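Local coordinates for protein RNA methyltransferase, TrmH family (Porphyromonas gingivalis, PDB 2I6D) that is probably a SAM-dependent RNA methyltransferase of the knotted TrmH family, transferring methyl groups to RNA, at residues 164-169 against 213-218; 177-182 against 202-207. All coordinates share one frame; numbering follows the deposited sequence. Where two conformers were deposited one is given.

Contact 1 (164-169 against 213-218); sequences NTVDTL and SPEVAA
Val-216 of the short helix 214-217 meets Val-166 and Leu-169, at the start of helix 165-174, in an apolar helix-to-helix contact beside the parallel sheet of the methyltransferase fold. No hydrogen bond links the two segments; methyl groups do the work. Val-216 uses both branches. Its CG1, anti to the backbone N (chi1 174°), meets Leu-169 CD1 at 3.6 Å, the two side chains crossing at about a right angle. Its CG2 lies 4.0 Å from Val-166 CG2 and equally far from the methyl CG2 of Thr-165. Branched, compact valines suit this place because each offers two methyls close to its own backbone, and the CA atoms of Val-166 and Val-216 come within 5.7 Å. At the more exposed margin Glu-215 was modelled in two conformers; in one of them its extended chain crosses Val-166 at about a right angle, with CG and the carboxyl carbon CD against Val-166 CG2, the latter at 3.6 Å, a contact less certain than those of the valines.

Both helices begin with a polar N-cap. Asn-164 OD1 accepts from Asp-167 N at 3.1 Å, the donor standing well above the carbonyl plane, and Ser-213 OG accepts a weak bond from Val-216 N. The backbone N of Ser-213 is in turn bound by Asp-109 of strand 104-109. Beneath the contact, Leu-169 and Val-216 both pack on Val-204 of strand 201-206, and Thr-165 rests on Leu-107 of strand 104-109, so both helix starts rest on the neighbouring strands 104-109 and 201-206.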
ATOM      1  N   ASN A 164      12.315  -9.999  -6.451  1.00 34.80           N
ATOM      2  CA  ASN A 164      12.704 -11.333  -5.989  1.00 34.13           C
ATOM      3  C   ASN A 164      12.734 -11.259  -4.484  1.00 32.90           C
ATOM      4  O   ASN A 164      13.764 -10.906  -3.895  1.00 32.39           O
ATOM      5  CB  ASN A 164      14.076 -11.738  -6.525  1.00 34.04           C
ATOM      6  CG  ASN A 164      14.457 -13.213  -6.192  1.00 35.57           C
ATOM      7  OD1 ASN A 164      13.957 -13.827  -5.245  1.00 34.93           O
ATOM      8  ND2 ASN A 164      15.377 -13.757  -6.974  1.00 36.67           N
ATOM      9  N   THR A 165      11.606 -11.603  -3.881  1.00 31.92           N
ATOM     10  CA  THR A 165      11.432 -11.540  -2.414  1.00 32.04           C
ATOM     11  C   THR A 165      12.540 -12.273  -1.666  1.00 30.91           C
ATOM     12  O   THR A 165      13.144 -11.737  -0.739  1.00 29.83           O
ATOM     13  CB  THR A 165      10.071 -12.156  -1.994  1.00 32.00           C
ATOM     14  OG1 THR A 165       9.012 -11.464  -2.671  1.00 35.83           O
ATOM     15  CG2 THR A 165       9.865 -12.074  -0.486  1.00 30.35           C
ATOM     16  N   VAL A 166      12.795 -13.508  -2.083  1.00 31.13           N
ATOM     17  CA  VAL A 166      13.762 -14.352  -1.420  1.00 31.41           C
ATOM     18  C   VAL A 166      15.148 -13.748  -1.501  1.00 31.19           C
ATOM     19  O   VAL A 166      15.809 -13.640  -0.478  1.00 30.87           O
ATOM     20  CB  VAL A 166      13.745 -15.808  -1.970  1.00 31.84           C
ATOM     21  CG1 VAL A 166      14.957 -16.591  -1.458  1.00 32.48           C
ATOM     22  CG2 VAL A 166      12.448 -16.504  -1.542  1.00 32.04           C
ATOM     23  N   ASP A 167      15.551 -13.312  -2.695  1.00 32.07           N
ATOM     24  CA  ASP A 167      16.862 -12.683  -2.929  1.00 32.50           C
ATOM     25  C   ASP A 167      17.028 -11.441  -2.044  1.00 31.94           C
ATOM     26  O   ASP A 167      18.097 -11.220  -1.469  1.00 31.31           O
ATOM     27  CB  ASP A 167      16.970 -12.205  -4.373  1.00 33.63           C
ATOM     28  CG  ASP A 167      17.704 -13.146  -5.257  1.00 35.83           C
ATOM     29  OD1 ASP A 167      18.400 -12.617  -6.163  1.00 38.90           O
ATOM     30  OD2 ASP A 167      17.600 -14.392  -5.070  1.00 38.47           O
ATOM     31  N   THR A 168      15.979 -10.621  -1.982  1.00 31.17           N
ATOM     32  CA  THR A 168      15.957  -9.433  -1.159  1.00 31.15           C
ATOM     33  C   THR A 168      16.072  -9.765   0.322  1.00 30.57           C
ATOM     34  O   THR A 168      16.881  -9.160   1.041  1.00 30.11           O
ATOM     35  CB  THR A 168      14.665  -8.639  -1.394  1.00 32.87           C
ATOM     36  OG1 THR A 168      14.702  -8.132  -2.727  1.00 36.39           O
ATOM     37  CG2 THR A 168      14.544  -7.459  -0.421  1.00 30.97           C
ATOM     38  N   LEU A 169      15.263 -10.717   0.799  1.00 29.65           N
ATOM     39  CA  LEU A 169      15.375 -11.135   2.184  1.00 29.75           C
ATOM     40  C   LEU A 169      16.763 -11.690   2.503  1.00 30.05           C
ATOM     41  O   LEU A 169      17.349 -11.352   3.531  1.00 30.89           O
ATOM     42  CB  LEU A 169      14.318 -12.184   2.528  1.00 29.94           C
ATOM     43  CG  LEU A 169      12.913 -11.684   2.779  1.00 29.73           C
ATOM     44  CD1 LEU A 169      12.042 -12.889   3.190  1.00 29.84           C
ATOM     45  CD2 LEU A 169      12.869 -10.563   3.839  1.00 29.42           C
ATOM     46  N   SER A 213       5.236 -18.564   2.450  1.00 31.43           N
ATOM     47  CA  SER A 213       5.646 -19.694   1.621  1.00 31.73           C
ATOM     48  C   SER A 213       6.911 -20.331   2.189  1.00 32.04           C
ATOM     49  O   SER A 213       7.703 -19.651   2.847  1.00 32.58           O
ATOM     50  CB  SER A 213       5.903 -19.235   0.195  1.00 31.93           C
ATOM     51  OG  SER A 213       7.030 -18.389   0.176  1.00 32.54           O
ATOM     52  N   PRO A 214       7.113 -21.640   1.934  1.00 32.06           N
ATOM     53  CA  PRO A 214       8.301 -22.312   2.455  1.00 31.74           C
ATOM     54  C   PRO A 214       9.630 -21.619   2.078  1.00 30.78           C
ATOM     55  O   PRO A 214      10.523 -21.515   2.942  1.00 30.74           O
ATOM     56  CB  PRO A 214       8.200 -23.713   1.833  1.00 31.57           C
ATOM     57  CG  PRO A 214       6.752 -23.916   1.679  1.00 32.51           C
ATOM     58  CD  PRO A 214       6.247 -22.585   1.202  1.00 31.84           C
ATOM     59  N   GLU A 215       9.749 -21.117   0.845  1.00 29.35           N
ATOM     60  CA  GLU A 215      11.024 -20.526   0.393  0.50 29.21           C
ATOM     61  C   GLU A 215      11.304 -19.216   1.112  1.00 29.13           C
ATOM     62  O   GLU A 215      12.463 -18.897   1.402  1.00 29.02           O
ATOM     63  CB  GLU A 215      11.096 -20.316  -1.135  0.50 29.07           C
ATOM     64  CG  GLU A 215      12.561 -20.184  -1.668  0.50 28.68           C
ATOM     65  CD  GLU A 215      12.686 -19.764  -3.136  0.50 28.43           C
ATOM     66  OE1 GLU A 215      13.819 -19.796  -3.671  0.50 25.37           O
ATOM     67  OE2 GLU A 215      11.677 -19.378  -3.753  0.50 28.73           O
ATOM     68  N   VAL A 216      10.255 -18.453   1.386  1.00 29.29           N
ATOM     69  CA  VAL A 216      10.375 -17.228   2.170  1.00 29.23           C
ATOM     70  C   VAL A 216      10.629 -17.539   3.655  1.00 30.78           C
ATOM     71  O   VAL A 216      11.462 -16.882   4.305  1.00 31.20           O
ATOM     72  CB  VAL A 216       9.117 -16.320   1.984  1.00 30.42           C
ATOM     73  CG1 VAL A 216       9.151 -15.070   2.919  1.00 30.29           C
ATOM     74  CG2 VAL A 216       9.047 -15.834   0.529  1.00 28.79           C
ATOM     75  N   ALA A 217       9.922 -18.538   4.185  1.00 31.22           N
ATOM     76  CA  ALA A 217      10.092 -18.947   5.576  1.00 31.92           C
ATOM     77  C   ALA A 217      11.555 -19.348   5.843  1.00 32.73           C
ATOM     78  O   ALA A 217      12.078 -19.092   6.932  1.00 33.55           O
ATOM     79  CB  ALA A 217       9.129 -20.088   5.939  1.00 32.28           C
ATOM     80  N   ALA A 218      12.218 -19.942   4.851  1.00 31.72           N
ATOM     81  CA  ALA A 218      13.625 -20.305   5.003  1.00 32.53           C
ATOM     82  C   ALA A 218      14.556 -19.108   5.249  1.00 32.42           C
ATOM     83  O   ALA A 218      15.640 -19.275   5.790  1.00 32.85           O
ATOM     84  CB  ALA A 218      14.122 -21.148   3.810  1.00 32.20           C
TER

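Contact 2 (177-182 against 202-207); sequences IPVYGA and ILVLGS
Val-179, Ile-202 and Val-204 build an apolar patch on one face of two neighbouring parallel strands, and Ile-177, in the loop just before strand 179-182, adds its CG2 at the margin. That methyl meets Ile-202 CD1 at 4.0 Å, the side chains crossing at about a right angle, and Val-179 CG1, anti to its backbone N (chi1 -176°), reaches Val-204 CG2 at 3.9 Å. Beta-branched residues fit extended strands well and give this face a dense coat of methyls, on which Leu-169 and Phe-172 of helix 165-174 pack. The other face carries Tyr-180 and Leu-203: Tyr-180 CB lies 3.9 Å from Leu-203 CD1, while the ring turns its edge to Ile-202 O and stacks edge-to-face with Trp-253 of helix 242-255. Farther along, Ala-182, small enough to sit under that helix, places CB 3.9 Å from Leu-205 CD2.

Between the faces runs the backbone network. Ile-202 N donates to Pro-178 O, Tyr-180 N to Ile-202 O at 2.7 Å, Val-204 N to Tyr-180 O, and Ala-182 N to Val-204 O at 3.1 Å. At the polar end a water takes over, donating to Ala-182 O and accepting from Gly-206 N at 2.8 Å. Strands 222-225 and 104-109 flank the pair within the parallel sheet between helices of a Rossmann-like alpha/beta domain, which SPOUT methyltransferases elaborate with a C-terminal trefoil knot.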
ATOM      1  N   ILE A 177      20.394  -7.402   9.240  1.00 34.71           N
ATOM      2  CA  ILE A 177      19.007  -6.952   9.533  1.00 34.45           C
ATOM      3  C   ILE A 177      18.129  -8.155   9.893  1.00 34.16           C
ATOM      4  O   ILE A 177      18.044  -9.127   9.118  1.00 34.25           O
ATOM      5  CB  ILE A 177      18.408  -6.156   8.379  1.00 34.09           C
ATOM      6  CG1 ILE A 177      19.249  -4.890   8.166  1.00 34.13           C
ATOM      7  CG2 ILE A 177      16.867  -5.851   8.610  1.00 33.81           C
ATOM      8  CD1 ILE A 177      18.946  -4.198   6.933  1.00 36.23           C
ATOM      9  N   PRO A 178      17.524  -8.126  11.098  1.00 33.36           N
ATOM     10  CA  PRO A 178      16.701  -9.236  11.529  1.00 33.39           C
ATOM     11  C   PRO A 178      15.440  -9.351  10.673  1.00 32.78           C
ATOM     12  O   PRO A 178      14.824  -8.336  10.305  1.00 32.71           O
ATOM     13  CB  PRO A 178      16.297  -8.850  12.973  1.00 33.85           C
ATOM     14  CG  PRO A 178      16.497  -7.366  13.036  1.00 33.76           C
ATOM     15  CD  PRO A 178      17.605  -7.050  12.105  1.00 33.24           C
ATOM     16  N   VAL A 179      15.072 -10.583  10.376  1.00 31.53           N
ATOM     17  CA  VAL A 179      13.912 -10.869   9.568  1.00 31.14           C
ATOM     18  C   VAL A 179      12.915 -11.673  10.389  1.00 31.81           C
ATOM     19  O   VAL A 179      13.113 -12.862  10.657  1.00 34.11           O
ATOM     20  CB  VAL A 179      14.276 -11.616   8.253  1.00 31.11           C
ATOM     21  CG1 VAL A 179      13.026 -11.801   7.398  1.00 31.15           C
ATOM     22  CG2 VAL A 179      15.355 -10.851   7.474  1.00 28.61           C
ATOM     23  N   TYR A 180      11.847 -11.010  10.787  1.00 30.63           N
ATOM     24  CA  TYR A 180      10.807 -11.624  11.598  1.00 31.23           C
ATOM     25  C   TYR A 180       9.690 -12.096  10.680  1.00 31.40           C
ATOM     26  O   TYR A 180       9.500 -11.554   9.577  1.00 31.39           O
ATOM     27  CB  TYR A 180      10.251 -10.587  12.583  1.00 31.47           C
ATOM     28  CG  TYR A 180      11.264 -10.158  13.592  1.00 30.27           C
ATOM     29  CD1 TYR A 180      12.112  -9.080  13.341  1.00 31.16           C
ATOM     30  CD2 TYR A 180      11.372 -10.821  14.812  1.00 31.44           C
ATOM     31  CE1 TYR A 180      13.053  -8.688  14.274  1.00 31.92           C
ATOM     32  CE2 TYR A 180      12.298 -10.436  15.754  1.00 33.28           C
ATOM     33  CZ  TYR A 180      13.136  -9.364  15.477  1.00 32.87           C
ATOM     34  OH  TYR A 180      14.083  -8.977  16.399  1.00 33.97           O
ATOM     35  N   GLY A 181       8.985 -13.128  11.116  1.00 31.78           N
ATOM     36  CA  GLY A 181       7.841 -13.660  10.369  1.00 31.64           C
ATOM     37  C   GLY A 181       6.728 -14.065  11.303  1.00 32.52           C
ATOM     38  O   GLY A 181       6.983 -14.600  12.395  1.00 32.38           O
ATOM     39  N   ALA A 182       5.487 -13.856  10.859  1.00 32.20           N
ATOM     40  CA  ALA A 182       4.313 -14.214  11.642  1.00 32.15           C
ATOM     41  C   ALA A 182       3.862 -15.631  11.262  1.00 33.03           C
ATOM     42  O   ALA A 182       3.556 -15.899  10.084  1.00 32.48           O
ATOM     43  CB  ALA A 182       3.189 -13.214  11.382  1.00 32.49           C
ATOM     44  N   ILE A 202      12.807  -6.350   9.383  1.00 28.43           N
ATOM     45  CA  ILE A 202      11.787  -6.700   8.397  1.00 28.78           C
ATOM     46  C   ILE A 202      10.813  -7.650   9.070  1.00 29.19           C
ATOM     47  O   ILE A 202      11.245  -8.554   9.814  1.00 29.07           O
ATOM     48  CB  ILE A 202      12.434  -7.364   7.150  1.00 28.56           C
ATOM     49  CG1 ILE A 202      13.380  -6.365   6.439  1.00 27.10           C
ATOM     50  CG2 ILE A 202      11.343  -7.906   6.226  1.00 29.39           C
ATOM     51  CD1 ILE A 202      14.511  -7.065   5.620  1.00 28.15           C
ATOM     52  N   LEU A 203       9.513  -7.441   8.827  1.00 28.12           N
ATOM     53  CA  LEU A 203       8.472  -8.302   9.368  1.00 29.06           C
ATOM     54  C   LEU A 203       7.653  -8.836   8.208  1.00 29.46           C
ATOM     55  O   LEU A 203       6.994  -8.083   7.471  1.00 30.32           O
ATOM     56  CB  LEU A 203       7.554  -7.521  10.344  1.00 28.65           C
ATOM     57  CG  LEU A 203       6.268  -8.225  10.808  1.00 28.67           C
ATOM     58  CD1 LEU A 203       6.624  -9.565  11.487  1.00 27.36           C
ATOM     59  CD2 LEU A 203       5.519  -7.309  11.812  1.00 29.42           C
ATOM     60  N   VAL A 204       7.691 -10.143   8.065  1.00 28.41           N
ATOM     61  CA  VAL A 204       7.045 -10.803   6.939  1.00 28.60           C
ATOM     62  C   VAL A 204       5.660 -11.289   7.348  1.00 29.39           C
ATOM     63  O   VAL A 204       5.507 -11.991   8.371  1.00 29.21           O
ATOM     64  CB  VAL A 204       7.870 -12.024   6.429  1.00 28.50           C
ATOM     65  CG1 VAL A 204       7.158 -12.694   5.212  1.00 27.84           C
ATOM     66  CG2 VAL A 204       9.370 -11.601   6.040  1.00 27.15           C
ATOM     67  N   LEU A 205       4.667 -10.962   6.525  1.00 29.60           N
ATOM     68  CA  LEU A 205       3.281 -11.380   6.755  1.00 31.03           C
ATOM     69  C   LEU A 205       2.784 -12.139   5.521  1.00 31.89           C
ATOM     70  O   LEU A 205       2.921 -11.642   4.399  1.00 31.93           O
ATOM     71  CB  LEU A 205       2.412 -10.150   7.003  1.00 31.81           C
ATOM     72  CG  LEU A 205       2.921  -9.486   8.309  1.00 34.40           C
ATOM     73  CD1 LEU A 205       2.910  -7.988   8.236  1.00 34.95           C
ATOM     74  CD2 LEU A 205       2.103 -10.036   9.479  1.00 35.92           C
ATOM     75  N   GLY A 206       2.218 -13.329   5.714  1.00 32.83           N
ATOM     76  CA  GLY A 206       1.630 -14.084   4.591  1.00 33.92           C
ATOM     77  C   GLY A 206       0.107 -14.077   4.616  1.00 35.36           C
ATOM     78  O   GLY A 206      -0.489 -13.625   5.575  1.00 35.38           O
ATOM     79  N   SER A 207      -0.546 -14.632   3.599  1.00 38.08           N
ATOM     80  CA  SER A 207      -2.007 -14.731   3.679  1.00 39.78           C
ATOM     81  C   SER A 207      -2.412 -15.740   4.735  1.00 40.71           C
ATOM     82  O   SER A 207      -1.721 -16.728   4.925  1.00 40.81           O
ATOM     83  CB  SER A 207      -2.606 -15.153   2.368  1.00 39.37           C
ATOM     84  OG  SER A 207      -2.299 -16.510   2.126  1.00 43.47           O
TER
HETATM   85  O   HOH W   1       1.837 -14.480   8.292  1.00 30.35           O

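In the fold
Contact 2 is nested along the chain inside the loop closed by contact 1, and their centres lie 10 Å apart. Helix 165-174 leads into strand 179-182, and strand 201-206 leads on to helix 214-217, so each contact pairs elements of the same two chain regions, once as helices and once as strands. They share one apolar layer: Leu-169 CD2 packs against Val-179 CG1 at 3.8 Å and against Ile-202 CG2 at 3.9 Å, while Val-216 CG1 meets Val-204 CG1 at 3.9 Å. Contact 1 therefore lies over one face of the strands of contact 2. Both belong to the SpoU methylase region, which in this superfamily typically binds SAM through a C-terminal knot.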